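Local coordinates for protein lithostathine-1-alpha (Homo sapiens, PDB 1QDD) that may act as an inhibitor of spontaneous calcium carbonate precipitation as a secreted C-type lectin, and may be associated with neuronal sprouting and with brain and pancreas regeneration, at residues S23-N29 against S137-K143; N49-L54 against W91-L96; F74-L80 against C115-S120. The protein carries 1 engineered substitution. All coordinates share one frame; numbering follows the deposited sequence.

Contact 1: S23-N29 against S137-K143; sequences SYCYYFN and SFVCKFK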
loop_
_atom_site.group_PDB
_atom_site.type_symbol
_atom_site.label_atom_id
_atom_site.label_comp_id
_atom_site.label_asym_id
_atom_site.label_seq_id
_atom_site.Cartn_x
_atom_site.Cartn_y
_atom_site.Cartn_z
ATOM N N SER A 23 -2.893 -9.199 -11.944
ATOM C CA SER A 23 -2.311 -8.287 -12.915
ATOM C C SER A 23 -1.381 -7.212 -12.383
ATOM O O SER A 23 -0.815 -6.436 -13.161
ATOM C CB SER A 23 -3.429 -7.673 -13.781
ATOM O OG SER A 23 -4.181 -8.712 -14.394
ATOM N N TYR A 24 -1.137 -7.147 -11.074
ATOM C CA TYR A 24 -0.213 -6.192 -10.474
ATOM C C TYR A 24 0.868 -6.962 -9.717
ATOM O O TYR A 24 0.729 -8.149 -9.394
ATOM C CB TYR A 24 -0.959 -5.243 -9.527
ATOM C CG TYR A 24 -1.752 -4.170 -10.245
ATOM C CD1 TYR A 24 -3.004 -4.428 -10.782
ATOM C CD2 TYR A 24 -1.251 -2.888 -10.358
ATOM C CE1 TYR A 24 -3.704 -3.449 -11.468
ATOM C CE2 TYR A 24 -1.946 -1.882 -11.018
ATOM C CZ TYR A 24 -3.171 -2.187 -11.571
ATOM O OH TYR A 24 -3.864 -1.188 -12.236
ATOM N N CYS A 25 1.983 -6.287 -9.452
ATOM C CA CYS A 25 3.112 -6.808 -8.679
ATOM C C CYS A 25 3.252 -5.979 -7.398
ATOM O O CYS A 25 3.028 -4.771 -7.410
ATOM C CB CYS A 25 4.419 -6.760 -9.462
ATOM S SG CYS A 25 4.399 -7.598 -11.062
ATOM N N TYR A 26 3.571 -6.675 -6.307
ATOM C CA TYR A 26 3.639 -6.063 -4.983
ATOM C C TYR A 26 4.914 -6.412 -4.228
ATOM O O TYR A 26 5.413 -7.535 -4.405
ATOM C CB TYR A 26 2.460 -6.614 -4.152
ATOM C CG TYR A 26 1.052 -6.357 -4.614
ATOM C CD1 TYR A 26 0.524 -7.034 -5.723
ATOM C CD2 TYR A 26 0.196 -5.483 -3.944
ATOM C CE1 TYR A 26 -0.763 -6.826 -6.169
ATOM C CE2 TYR A 26 -1.102 -5.278 -4.384
ATOM C CZ TYR A 26 -1.574 -5.949 -5.484
ATOM O OH TYR A 26 -2.865 -5.783 -5.955
ATOM N N TYR A 27 5.383 -5.544 -3.338
ATOM C CA TYR A 27 6.517 -5.907 -2.487
ATOM C C TYR A 27 6.514 -5.079 -1.209
ATOM O O TYR A 27 6.060 -3.937 -1.172
ATOM C CB TYR A 27 7.882 -5.773 -3.162
ATOM C CG TYR A 27 8.215 -4.411 -3.709
ATOM C CD1 TYR A 27 8.925 -3.489 -2.964
ATOM C CD2 TYR A 27 7.800 -4.021 -4.977
ATOM C CE1 TYR A 27 9.220 -2.225 -3.454
ATOM C CE2 TYR A 27 8.097 -2.777 -5.491
ATOM C CZ TYR A 27 8.815 -1.889 -4.728
ATOM O OH TYR A 27 9.114 -0.637 -5.236
ATOM N N PHE A 28 7.033 -5.666 -0.134
ATOM C CA PHE A 28 7.204 -5.049 1.171
ATOM C C PHE A 28 8.648 -4.557 1.305
ATOM O O PHE A 28 9.595 -5.318 1.010
ATOM C CB PHE A 28 6.883 -6.048 2.288
ATOM C CG PHE A 28 7.211 -5.574 3.681
ATOM C CD1 PHE A 28 8.232 -6.187 4.397
ATOM C CD2 PHE A 28 6.528 -4.535 4.282
ATOM C CE1 PHE A 28 8.558 -5.774 5.678
ATOM C CE2 PHE A 28 6.846 -4.119 5.554
ATOM C CZ PHE A 28 7.862 -4.733 6.260
ATOM N N ASN A 29 8.886 -3.314 1.639
ATOM C CA ASN A 29 10.207 -2.715 1.840
ATOM C C ASN A 29 10.355 -2.345 3.314
ATOM O O ASN A 29 9.578 -1.528 3.831
ATOM C CB ASN A 29 10.353 -1.489 0.935
ATOM C CG ASN A 29 11.742 -0.914 0.828
ATOM O OD1 ASN A 29 12.121 -0.203 -0.135
ATOM N ND2 ASN A 29 12.574 -1.152 1.815
ATOM N N SER A 137 8.015 1.275 7.548
ATOM C CA SER A 137 8.170 0.420 6.372
ATOM C C SER A 137 6.906 0.545 5.511
ATOM O O SER A 137 5.928 1.210 5.911
ATOM C CB SER A 137 8.388 -1.015 6.814
ATOM O OG SER A 137 7.330 -1.410 7.676
ATOM N N PHE A 138 6.882 -0.043 4.323
ATOM C CA PHE A 138 5.804 0.221 3.359
ATOM C C PHE A 138 5.652 -0.851 2.309
ATOM O O PHE A 138 6.557 -1.670 2.071
ATOM C CB PHE A 138 6.063 1.588 2.677
ATOM C CG PHE A 138 7.392 1.787 2.013
ATOM C CD1 PHE A 138 7.553 1.604 0.649
ATOM C CD2 PHE A 138 8.490 2.231 2.745
ATOM C CE1 PHE A 138 8.760 1.860 0.032
ATOM C CE2 PHE A 138 9.690 2.484 2.120
ATOM C CZ PHE A 138 9.840 2.302 0.767
ATOM N N VAL A 139 4.497 -0.890 1.652
ATOM C CA VAL A 139 4.213 -1.810 0.558
ATOM C C VAL A 139 3.954 -0.998 -0.721
ATOM O O VAL A 139 3.160 -0.055 -0.703
ATOM C CB VAL A 139 2.997 -2.716 0.821
ATOM C CG1 VAL A 139 2.643 -3.604 -0.371
ATOM C CG2 VAL A 139 3.207 -3.600 2.048
ATOM N N CYS A 140 4.586 -1.378 -1.826
ATOM C CA CYS A 140 4.375 -0.794 -3.146
ATOM C C CYS A 140 3.580 -1.732 -4.065
ATOM O O CYS A 140 3.614 -2.944 -3.920
ATOM C CB CYS A 140 5.694 -0.452 -3.854
ATOM S SG CYS A 140 6.852 0.656 -3.029
ATOM N N LYS A 141 2.871 -1.138 -5.021
ATOM C CA LYS A 141 2.065 -1.824 -6.029
ATOM C C LYS A 141 2.350 -1.215 -7.403
ATOM O O LYS A 141 2.334 0.012 -7.525
ATOM C CB LYS A 141 0.573 -1.692 -5.674
ATOM C CG LYS A 141 -0.455 -2.217 -6.671
ATOM C CD LYS A 141 -1.874 -1.969 -6.180
ATOM C CE LYS A 141 -2.959 -2.372 -7.160
ATOM N NZ LYS A 141 -4.312 -2.103 -6.562
ATOM N N PHE A 142 2.614 -2.034 -8.416
ATOM C CA PHE A 142 2.876 -1.514 -9.762
ATOM C C PHE A 142 2.306 -2.474 -10.805
ATOM O O PHE A 142 2.213 -3.677 -10.615
ATOM C CB PHE A 142 4.350 -1.233 -10.000
ATOM C CG PHE A 142 5.299 -2.388 -10.037
ATOM C CD1 PHE A 142 5.593 -3.047 -11.226
ATOM C CD2 PHE A 142 5.933 -2.821 -8.887
ATOM C CE1 PHE A 142 6.480 -4.104 -11.253
ATOM C CE2 PHE A 142 6.819 -3.877 -8.909
ATOM C CZ PHE A 142 7.098 -4.527 -10.090
ATOM N N LYS A 143 1.904 -1.870 -11.940
ATOM C CA LYS A 143 1.280 -2.650 -13.001
ATOM C C LYS A 143 2.358 -3.415 -13.767
ATOM O O LYS A 143 3.369 -2.903 -14.211
ATOM C CB LYS A 143 0.421 -1.878 -13.999
ATOM C CG LYS A 143 -0.283 -2.704 -15.065
ATOM C CD LYS A 143 -1.395 -3.629 -14.623
ATOM C CE LYS A 143 -1.723 -4.655 -15.710
ATOM N NZ LYS A 143 -0.626 -5.644 -15.874
#
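Tyr24 to Asn29 pair residue for residue with Lys143 to Phe138 as antiparallel strands, their axes 4.7 Å apart and running at 159° to each other. Cys25 with Phe142, Tyr27 with Cys140 and Asn29 with Phe138 form the hydrogen-bonded pairs; the reciprocal bonds of Cys25 N to Phe142 O and Phe142 N to Cys25 O both measure 2.9 Å. The ladder brings the two ends of the domain together, as is usual in the C-type lectin fold.

On the face bearing Tyr27 and Cys140, rings lie over neighbouring sulfur-bearing side chains. Tyr27 turns CG between its backbone N and carbonyl carbon (chi1 57°), which lays the ring over Cys140, whose CB sits 3.9 Å from the ring centroid. Cys25 CB similarly lies over Phe142, 3.5 Å from its CZ. The Tyr27 and Phe142 side chains cross at about a right angle and their rings meet edge to edge, Tyr27 CE2 to Phe142 CE2 being 3.8 Å. Disulfides then tie Cys25 to Cys14, and Cys140 to Cys42 of helix 35-44.

On the face bearing Tyr26 and Lys141, lysine chains pack on tyrosine rings. The fully extended Lys141 runs alongside the Tyr26 ring, with CG over its face, while its ammonium NZ stands 4.8 Å from the Tyr24 ring centroid and only 5° off the normal, a cation-pi contact. Lys143 CD approaches the opposite face of Tyr24 at 3.9 Å from the centroid, so two lysines sandwich one ring.

Glu58 takes a salt bridge from Lys141 NZ and a hydrogen bond from Tyr26 OH, so the lysine's charge is probably shared between a carboxylate and an aromatic face, which would hold its long chain straight across the strand pair.

Contact 2: N49-L54 against W91-L96; sequences NLVSVL and WSSGSL
A type I beta turn, Trp91 to Gly94, closed by Gly94 N bonding to Trp91 O, sets Trp91, Ser92 and Ser93 against the chain that leaves strand 49-50. The backbone of Ser52 and Val53 packs over one face of the Trp91 indole: Ser52 CA rests 3.7 Å from the centroid of the six-membered ring, and Val53 N lies over the same face, 3.4 Å from CH2. Leu54 runs past the indole in the opposite sense, its CD2 3.7 Å from Trp91 NE1. That N-H is not given to the protein directly but to a water that in turn donates to Val53 O, so a single solvent molecule bridges the pyrrole side of the indole to the backbone.

Within the C-type lectin fold, the turn begins at the end of strand 90-91, and the indole also touches Ile78 of the sheet. Another water has four partners: it donates to Leu50 O at 2.9 Å and to Ser92 OG, accepts from Ser93 N, and, in one of the two Ser52 conformers, bonds Ser52 OG. In that conformer Ser52 OG also bonds Ser93 OG at 2.8 Å. Ser93 OG is brought there by lying between its own backbone N and carbonyl carbon (chi1 67°). Asp39 OD1, from helix 35-44, bonds Ser92 OG, Asn49 ND2 and Leu50 N, and probably helps to fix the Ser92 hydroxyl.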
loop_
_atom_site.group_PDB
_atom_site.type_symbol
_atom_site.label_atom_id
_atom_site.label_comp_id
_atom_site.label_asym_id
_atom_site.label_seq_id
_atom_site.Cartn_x
_atom_site.Cartn_y
_atom_site.Cartn_z
ATOM N N ASN A 49 3.072 3.065 -6.920
ATOM C CA ASN A 49 2.627 3.938 -5.854
ATOM C C ASN A 49 2.543 3.090 -4.572
ATOM O O ASN A 49 2.563 1.864 -4.661
ATOM C CB ASN A 49 1.254 4.594 -6.024
ATOM C CG ASN A 49 1.271 5.835 -6.884
ATOM O OD1 ASN A 49 0.789 5.767 -8.029
ATOM N ND2 ASN A 49 1.786 6.960 -6.421
ATOM N N LEU A 50 2.435 3.735 -3.425
ATOM C CA LEU A 50 2.121 3.002 -2.210
ATOM C C LEU A 50 0.845 2.212 -2.519
ATOM O O LEU A 50 -0.036 2.667 -3.277
ATOM C CB LEU A 50 1.837 3.943 -1.039
ATOM C CG LEU A 50 3.047 4.514 -0.295
ATOM C CD1 LEU A 50 2.648 5.602 0.686
ATOM C CD2 LEU A 50 3.812 3.396 0.420
ATOM N N VAL A 51 0.687 1.045 -1.926
ATOM C CA VAL A 51 -0.431 0.170 -2.253
ATOM C C VAL A 51 -1.779 0.826 -2.013
ATOM O O VAL A 51 -2.012 1.467 -0.991
ATOM C CB VAL A 51 -0.280 -1.174 -1.504
ATOM C CG1 VAL A 51 -0.370 -1.051 0.003
ATOM C CG2 VAL A 51 -1.268 -2.221 -1.995
ATOM N N SER A 52 -2.707 0.577 -2.938
ATOM C CA SER A 52 -4.118 0.913 -2.816
ATOM C C SER A 52 -4.876 -0.397 -2.576
ATOM O O SER A 52 -4.648 -1.361 -3.315
ATOM C CB SER A 52 -4.716 1.573 -4.049
ATOM O OG SER A 52 -4.085 2.772 -4.400
ATOM N N VAL A 53 -5.665 -0.486 -1.531
ATOM C CA VAL A 53 -6.397 -1.702 -1.143
ATOM C C VAL A 53 -7.861 -1.502 -1.530
ATOM O O VAL A 53 -8.567 -0.742 -0.862
ATOM C CB VAL A 53 -6.233 -1.995 0.353
ATOM C CG1 VAL A 53 -6.897 -3.304 0.741
ATOM C CG2 VAL A 53 -4.759 -2.008 0.770
ATOM N N LEU A 54 -8.252 -2.144 -2.626
ATOM C CA LEU A 54 -9.559 -1.875 -3.217
ATOM C C LEU A 54 -10.613 -2.912 -2.997
ATOM O O LEU A 54 -11.791 -2.645 -3.313
ATOM C CB LEU A 54 -9.331 -1.621 -4.726
ATOM C CG LEU A 54 -8.240 -0.574 -5.013
ATOM C CD1 LEU A 54 -7.996 -0.393 -6.501
ATOM C CD2 LEU A 54 -8.590 0.766 -4.384
ATOM N N TRP A 91 -6.569 7.823 -2.320
ATOM C CA TRP A 91 -5.441 6.941 -2.603
ATOM C C TRP A 91 -4.434 7.731 -3.430
ATOM O O TRP A 91 -4.812 8.447 -4.381
ATOM C CB TRP A 91 -5.841 5.690 -3.400
ATOM C CG TRP A 91 -6.639 4.696 -2.622
ATOM C CD1 TRP A 91 -7.970 4.411 -2.794
ATOM C CD2 TRP A 91 -6.219 3.888 -1.518
ATOM N NE1 TRP A 91 -8.389 3.474 -1.876
ATOM C CE2 TRP A 91 -7.315 3.129 -1.078
ATOM C CE3 TRP A 91 -4.988 3.705 -0.874
ATOM C CZ2 TRP A 91 -7.251 2.269 0.008
ATOM C CZ3 TRP A 91 -4.915 2.846 0.210
ATOM C CH2 TRP A 91 -6.040 2.134 0.632
ATOM N N SER A 92 -3.138 7.613 -3.170
ATOM C CA SER A 92 -2.102 8.312 -3.931
ATOM C C SER A 92 -2.130 7.909 -5.393
ATOM O O SER A 92 -1.738 8.734 -6.252
ATOM C CB SER A 92 -0.723 8.099 -3.311
ATOM O OG SER A 92 -0.300 6.761 -3.382
ATOM N N SER A 93 -2.555 6.715 -5.759
ATOM C CA SER A 93 -2.649 6.294 -7.147
ATOM C C SER A 93 -3.817 6.922 -7.897
ATOM O O SER A 93 -3.876 6.775 -9.132
ATOM C CB SER A 93 -2.826 4.777 -7.243
ATOM O OG SER A 93 -4.082 4.397 -6.718
ATOM N N GLY A 94 -4.786 7.519 -7.218
ATOM C CA GLY A 94 -5.945 8.101 -7.887
ATOM C C GLY A 94 -7.146 7.180 -7.937
ATOM O O GLY A 94 -8.216 7.584 -8.425
ATOM N N SER A 95 -7.039 5.927 -7.531
ATOM C CA SER A 95 -8.153 4.992 -7.518
ATOM C C SER A 95 -9.247 5.423 -6.548
ATOM O O SER A 95 -8.985 6.085 -5.555
ATOM C CB SER A 95 -7.646 3.598 -7.144
ATOM O OG SER A 95 -6.720 3.130 -8.103
ATOM N N LEU A 96 -10.469 4.992 -6.820
ATOM C CA LEU A 96 -11.611 5.291 -5.955
ATOM C C LEU A 96 -11.528 4.553 -4.632
ATOM O O LEU A 96 -10.908 3.469 -4.551
ATOM C CB LEU A 96 -12.890 4.887 -6.705
ATOM C CG LEU A 96 -13.220 5.702 -7.961
ATOM C CD1 LEU A 96 -14.469 5.124 -8.616
ATOM C CD2 LEU A 96 -13.397 7.172 -7.629
HETATM O O HOH W 1 -2.187 4.587 -3.522
HETATM O O HOH W 2 -10.397 1.455 -1.062
#

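Contact 3: F74-L80 against C115-S120; sequences FNVWIGL and CVSLTS
Trp77-Ile78-Gly79-Leu80 is the WIGL motif of C-type lectins, and here it pairs antiparallel with strand 115-119 before the chain turns a corner at Gly79. The tight part lies on the apolar side of this pair. Ile78 directs CG2 onto Leu118, 3.6 Å from its CG, the two side chains crossing at about a right angle, while its other branch ends with CD1 4.0 Å from Val116 CG1. Val116 also lies alongside Leu80, CG2 to CB 3.9 Å, so Val116 touches residues before and after the corner. Leu118 extends the cluster to Val62 and Ile66 of helix 56-68.

Across the strands, Trp77 has its rim at the Val116 carbonyl, with O near the ring plane and 3.4 Å from CE3; Cys115 CB packs obliquely beside CZ3. NE1 at the far side of the indole is satisfied by Glu33 O. Val76 and Leu118 exchange a reciprocal pair of backbone bonds, but past the corner at Gly79 the pairing fades, Val116 N reaching Leu80 O only weakly.

The other end is looser and wetter. Ser120 N still bonds Phe74 O at 2.9 Å, but the exposed Phe74 ring presents just its edge to Ser120 OG, and a water donates to Phe74 O and bonds Ser120 OG. One side-chain bond spans the pair: Ser117 OG gives its hydrogen to Asn75 OD1 at 3.1 Å, approaching 30° out of the amide's carbonyl plane.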
loop_
_atom_site.group_PDB
_atom_site.type_symbol
_atom_site.label_atom_id
_atom_site.label_comp_id
_atom_site.label_asym_id
_atom_site.label_seq_id
_atom_site.Cartn_x
_atom_site.Cartn_y
_atom_site.Cartn_z
ATOM N N PHE A 74 5.568 -2.877 13.667
ATOM C CA PHE A 74 4.224 -2.660 14.188
ATOM C C PHE A 74 3.313 -1.921 13.211
ATOM O O PHE A 74 2.098 -2.089 13.324
ATOM C CB PHE A 74 4.302 -1.866 15.509
ATOM C CG PHE A 74 5.057 -2.586 16.598
ATOM C CD1 PHE A 74 6.325 -2.185 16.964
ATOM C CD2 PHE A 74 4.454 -3.634 17.267
ATOM C CE1 PHE A 74 7.011 -2.850 17.975
ATOM C CE2 PHE A 74 5.139 -4.314 18.268
ATOM C CZ PHE A 74 6.411 -3.912 18.602
ATOM N N ASN A 75 3.858 -1.048 12.388
ATOM C CA ASN A 75 3.095 -0.191 11.479
ATOM C C ASN A 75 3.696 -0.201 10.084
ATOM O O ASN A 75 4.914 -0.143 9.934
ATOM C CB ASN A 75 3.092 1.274 11.934
ATOM C CG ASN A 75 2.229 1.510 13.150
ATOM O OD1 ASN A 75 1.012 1.579 13.063
ATOM N ND2 ASN A 75 2.886 1.537 14.306
ATOM N N VAL A 76 2.862 -0.351 9.054
ATOM C CA VAL A 76 3.299 -0.400 7.660
ATOM C C VAL A 76 2.473 0.585 6.830
ATOM O O VAL A 76 1.233 0.502 6.859
ATOM C CB VAL A 76 3.186 -1.818 7.065
ATOM C CG1 VAL A 76 3.631 -1.862 5.609
ATOM C CG2 VAL A 76 4.001 -2.824 7.882
ATOM N N TRP A 77 3.085 1.468 6.071
ATOM C CA TRP A 77 2.315 2.430 5.269
ATOM C C TRP A 77 1.557 1.822 4.084
ATOM O O TRP A 77 2.038 0.928 3.385
ATOM C CB TRP A 77 3.264 3.466 4.657
ATOM C CG TRP A 77 3.929 4.525 5.463
ATOM C CD1 TRP A 77 5.264 4.822 5.467
ATOM C CD2 TRP A 77 3.314 5.464 6.353
ATOM N NE1 TRP A 77 5.511 5.882 6.303
ATOM C CE2 TRP A 77 4.332 6.294 6.866
ATOM C CE3 TRP A 77 1.995 5.671 6.777
ATOM C CZ2 TRP A 77 4.066 7.324 7.770
ATOM C CZ3 TRP A 77 1.740 6.708 7.661
ATOM C CH2 TRP A 77 2.775 7.511 8.158
ATOM N N ILE A 78 0.364 2.380 3.864
ATOM C CA ILE A 78 -0.450 2.158 2.668
ATOM C C ILE A 78 -0.709 3.544 2.059
ATOM O O ILE A 78 -0.424 4.570 2.670
ATOM C CB ILE A 78 -1.708 1.330 2.864
ATOM C CG1 ILE A 78 -2.707 2.011 3.807
ATOM C CG2 ILE A 78 -1.351 -0.066 3.376
ATOM C CD1 ILE A 78 -4.049 1.304 3.909
ATOM N N GLY A 79 -1.253 3.588 0.837
ATOM C CA GLY A 79 -1.416 4.834 0.110
ATOM C C GLY A 79 -2.540 5.788 0.425
ATOM O O GLY A 79 -2.800 6.675 -0.419
ATOM N N LEU A 80 -3.241 5.650 1.525
ATOM C CA LEU A 80 -4.398 6.481 1.850
ATOM C C LEU A 80 -3.993 7.683 2.678
ATOM O O LEU A 80 -3.199 7.548 3.628
ATOM C CB LEU A 80 -5.478 5.654 2.549
ATOM C CG LEU A 80 -6.908 6.213 2.524
ATOM C CD1 LEU A 80 -7.554 6.074 1.157
ATOM C CD2 LEU A 80 -7.792 5.508 3.551
ATOM N N CYS A 115 -2.303 10.399 7.467
ATOM C CA CYS A 115 -1.770 9.320 6.643
ATOM C C CYS A 115 -2.161 8.012 7.313
ATOM O O CYS A 115 -2.486 8.008 8.517
ATOM C CB CYS A 115 -0.262 9.420 6.455
ATOM S SG CYS A 115 0.240 10.751 5.323
ATOM N N VAL A 116 -2.230 6.896 6.597
ATOM C CA VAL A 116 -2.736 5.636 7.114
ATOM C C VAL A 116 -1.747 4.477 7.087
ATOM O O VAL A 116 -1.037 4.250 6.096
ATOM C CB VAL A 116 -4.008 5.247 6.319
ATOM C CG1 VAL A 116 -4.624 3.948 6.837
ATOM C CG2 VAL A 116 -5.041 6.364 6.391
ATOM N N SER A 117 -1.713 3.742 8.210
ATOM C CA SER A 117 -0.891 2.538 8.314
ATOM C C SER A 117 -1.724 1.310 8.653
ATOM O O SER A 117 -2.793 1.392 9.283
ATOM C CB SER A 117 0.178 2.732 9.389
ATOM O OG SER A 117 -0.384 2.893 10.674
ATOM N N LEU A 118 -1.199 0.134 8.320
ATOM C CA LEU A 118 -1.689 -1.167 8.759
ATOM C C LEU A 118 -1.046 -1.540 10.107
ATOM O O LEU A 118 0.152 -1.282 10.291
ATOM C CB LEU A 118 -1.320 -2.256 7.763
ATOM C CG LEU A 118 -1.834 -2.093 6.331
ATOM C CD1 LEU A 118 -1.165 -3.098 5.396
ATOM C CD2 LEU A 118 -3.344 -2.222 6.264
ATOM N N THR A 119 -1.792 -2.154 11.001
ATOM C CA THR A 119 -1.283 -2.440 12.344
ATOM C C THR A 119 -1.028 -3.929 12.557
ATOM O O THR A 119 -1.834 -4.801 12.226
ATOM C CB THR A 119 -2.248 -1.887 13.417
ATOM O OG1 THR A 119 -3.521 -2.513 13.274
ATOM C CG2 THR A 119 -2.422 -0.379 13.310
ATOM N N SER A 120 0.120 -4.230 13.185
ATOM C CA SER A 120 0.451 -5.615 13.518
ATOM C C SER A 120 -0.482 -6.269 14.530
ATOM O O SER A 120 -0.725 -7.475 14.430
ATOM C CB SER A 120 1.888 -5.735 14.027
ATOM O OG SER A 120 2.082 -5.124 15.279
HETATM O O HOH W 3 0.415 -2.847 16.057
#

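Strand 136-143 connects all three contacts. In contact 1 it pairs with 24-29 on one edge; its other edge meets strand 49-50 of contact 2, with probable hydrogen bonds from Val51 N to Val139 O and from Lys141 N to Asn49 O, both 3.0 Å, and runs parallel to strand 75-78 of contact 3, Trp77 N reaching Ser137 O at 2.9 Å. Contacts 2 and 3 meet at the corner glycine, Gly79 N lying 2.9 Å from Val51 O. Centres are 11 Å apart for contacts 1 and 2, and 13 Å for contacts 2 and 3. The glycan lies outside them: its 2-acetamido-2-deoxy-alpha-D-glucopyranose is about 12 Å from the Lys143 side chain.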